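Local coordinates for response regulator receiver protein (Sinorhizobium medicae, PDB 2RDM) that probably acts as a phosphorylatable receiver in two-component signalling, accepting a phosphoryl group from a partner histidine kinase on an aspartate, at residues K40-E43 and M44-G48. The protein carries 1 engineered substitution. Residues are numbered along the deposited sequence; the frame is centred on the assembly and turned at random.
Sequences KAIE and MLKSG. Engineered in segment 44-48: Met44 (natural residue Leu).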
ATOM      1  N   LYS A  40       7.570  32.200  -7.767  1.00 31.36           N
ATOM      2  CA  LYS A  40       6.168  32.602  -7.907  0.50 33.80           C
ATOM      3  C   LYS A  40       5.238  31.575  -7.264  1.00 33.54           C
ATOM      4  O   LYS A  40       4.249  31.937  -6.617  1.00 32.38           O
ATOM      5  CB  LYS A  40       5.815  32.833  -9.383  0.50 36.82           C
ATOM      6  CG  LYS A  40       6.376  34.144  -9.972  0.50 39.56           C
ATOM      7  CD  LYS A  40       6.435  34.103 -11.502  0.50 38.98           C
ATOM      8  CE  LYS A  40       6.849  35.446 -12.094  0.50 45.99           C
ATOM      9  NZ  LYS A  40       6.879  35.418 -13.590  0.50 42.93           N
ATOM     10  N   ALA A  41       5.561  30.294  -7.432  1.00 31.68           N
ATOM     11  CA  ALA A  41       4.791  29.222  -6.767  1.00 29.49           C
ATOM     12  C   ALA A  41       4.803  29.360  -5.234  1.00 28.91           C
ATOM     13  O   ALA A  41       3.757  29.254  -4.576  1.00 29.36           O
ATOM     14  CB  ALA A  41       5.307  27.853  -7.194  1.00 27.58           C
ATOM     15  N   ILE A  42       5.977  29.619  -4.669  1.00 29.76           N
ATOM     16  CA  ILE A  42       6.131  29.776  -3.204  1.00 31.79           C
ATOM     17  C   ILE A  42       5.359  31.006  -2.691  1.00 29.29           C
ATOM     18  O   ILE A  42       4.658  30.929  -1.679  1.00 34.33           O
ATOM     19  CB  ILE A  42       7.633  29.799  -2.814  1.00 30.11           C
ATOM     20  CG1 ILE A  42       8.220  28.394  -2.993  1.00 32.56           C
ATOM     21  CG2 ILE A  42       7.858  30.295  -1.372  1.00 29.75           C
ATOM     22  CD1 ILE A  42       9.720  28.326  -3.002  1.00 33.10           C
ATOM     23  N   GLU A  43       5.441  32.104  -3.437  1.00 34.49           N
ATOM     24  CA  GLU A  43       4.684  33.317  -3.124  1.00 33.09           C
ATOM     25  C   GLU A  43       3.183  33.029  -3.059  1.00 31.00           C
ATOM     26  O   GLU A  43       2.518  33.424  -2.102  1.00 38.40           O
ATOM     27  CB  GLU A  43       4.979  34.416  -4.145  1.00 37.32           C
ATOM     28  CG  GLU A  43       4.293  35.745  -3.843  1.00 43.78           C
ATOM     29  CD  GLU A  43       4.656  36.818  -4.852  1.00 44.69           C
ATOM     30  OE1 GLU A  43       4.321  36.654  -6.039  1.00 51.60           O
ATOM     31  OE2 GLU A  43       5.280  37.825  -4.459  1.00 58.42           O
HETATM   32  N   MSE A  44       2.694  32.308  -4.041  1.00 33.90           N
HETATM   33  CA  MSE A  44       1.325  31.925  -4.064  1.00 35.51           C
HETATM   34  C   MSE A  44       0.934  31.040  -2.894  1.00 35.14           C
HETATM   35  O   MSE A  44      -0.062  31.260  -2.260  1.00 34.82           O
HETATM   36  CB  MSE A  44       0.987  31.302  -5.397  1.00 37.92           C
HETATM   37  CG  MSE A  44      -0.436  31.053  -5.595  1.00 49.11           C
HETATM   38 SE   MSE A  44      -1.514  32.602  -5.934  0.75 62.53          SE
HETATM   39  CE  MSE A  44      -0.207  33.689  -6.601  1.00 47.39           C
ATOM     40  N   LEU A  45       1.745  30.045  -2.612  1.00 32.39           N
ATOM     41  CA  LEU A  45       1.523  29.167  -1.457  1.00 30.58           C
ATOM     42  C   LEU A  45       1.460  29.957  -0.153  1.00 34.45           C
ATOM     43  O   LEU A  45       0.588  29.713   0.681  1.00 32.74           O
ATOM     44  CB  LEU A  45       2.605  28.089  -1.374  1.00 28.61           C
ATOM     45  CG  LEU A  45       2.433  26.925  -2.352  1.00 29.45           C
ATOM     46  CD1 LEU A  45       3.751  26.231  -2.665  1.00 28.38           C
ATOM     47  CD2 LEU A  45       1.408  25.911  -1.844  1.00 29.42           C
ATOM     48  N   LYS A  46       2.349  30.937  -0.018  1.00 32.00           N
ATOM     49  CA  LYS A  46       2.437  31.747   1.200  0.50 37.20           C
ATOM     50  C   LYS A  46       1.375  32.847   1.295  1.00 37.50           C
ATOM     51  O   LYS A  46       1.222  33.475   2.341  1.00 38.07           O
ATOM     52  CB  LYS A  46       3.832  32.363   1.332  0.50 37.49           C
ATOM     53  CG  LYS A  46       4.909  31.375   1.748  0.50 38.95           C
ATOM     54  CD  LYS A  46       6.252  32.071   1.911  0.50 45.36           C
ATOM     55  CE  LYS A  46       7.342  31.104   2.363  0.50 46.67           C
ATOM     56  NZ  LYS A  46       7.093  30.553   3.724  0.50 44.04           N
ATOM     57  N   SER A  47       0.644  33.077   0.206  1.00 37.77           N
ATOM     58  CA  SER A  47      -0.326  34.169   0.131  1.00 34.75           C
ATOM     59  C   SER A  47      -1.622  33.858   0.886  1.00 37.83           C
ATOM     60  O   SER A  47      -2.416  34.759   1.160  1.00 44.80           O
ATOM     61  CB  SER A  47      -0.654  34.487  -1.329  1.00 35.23           C
ATOM     62  OG  SER A  47      -1.523  33.505  -1.872  1.00 37.85           O
ATOM     63  N   GLY A  48      -1.830  32.583   1.202  1.00 38.25           N
ATOM     64  CA  GLY A  48      -3.069  32.139   1.840  1.00 43.05           C
ATOM     65  C   GLY A  48      -4.149  31.717   0.858  1.00 45.37           C
ATOM     66  O   GLY A  48      -5.263  31.389   1.268  1.00 47.34           O
TER
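Ile42 and Lys46 sit one helical turn apart and run side by side in the same direction, the CG2 methyl of Ile42 lying 3.9 Å from CE of Lys46. Ile42 suits this place because its side chain also touches Val72 of helix 66-76 and Pro64, while the CD and CE methylenes of Lys46 run past the CG2 methyl before a bend at the last torsion carries the ammonium group away. The backbone ties the same two residues together: Lys46 N donates to Ile42 O at 2.8 Å.

Met44, an engineered residue here (leucine in nature) and present as selenomethionine, gives its N to Lys40 O at 3.0 Å, with an N-H...O angle of 162°. Its CB rests 3.5 Å from both Lys40 O and Ala41 O. With CG anti to the backbone N (chi1 -171°) the chain then bends at chi2, and the side chain touches Leu9. Glu43 also has CG anti to its backbone N, and its extended chain carries the carboxylate outward, which suits a charged residue at an exposed position. Leu45 continues the i to i+4 series, its N bonding to Ala41 O at 2.9 Å; the small Ala41 and the branched Leu45 fill the buried side, against Leu9 and helix 66-76.

At the C-terminal end, Ser47 bends its hydroxyl back to Met44 O (OG to O 2.7 Å), a carbonyl that also accepts from Ser47 N. Gly48 then leaves helical geometry with a positive phi of 91°, a conformation glycine adopts easily. This is an amphipathic helix, one of those flanking the parallel sheet in the CheY-like receiver fold.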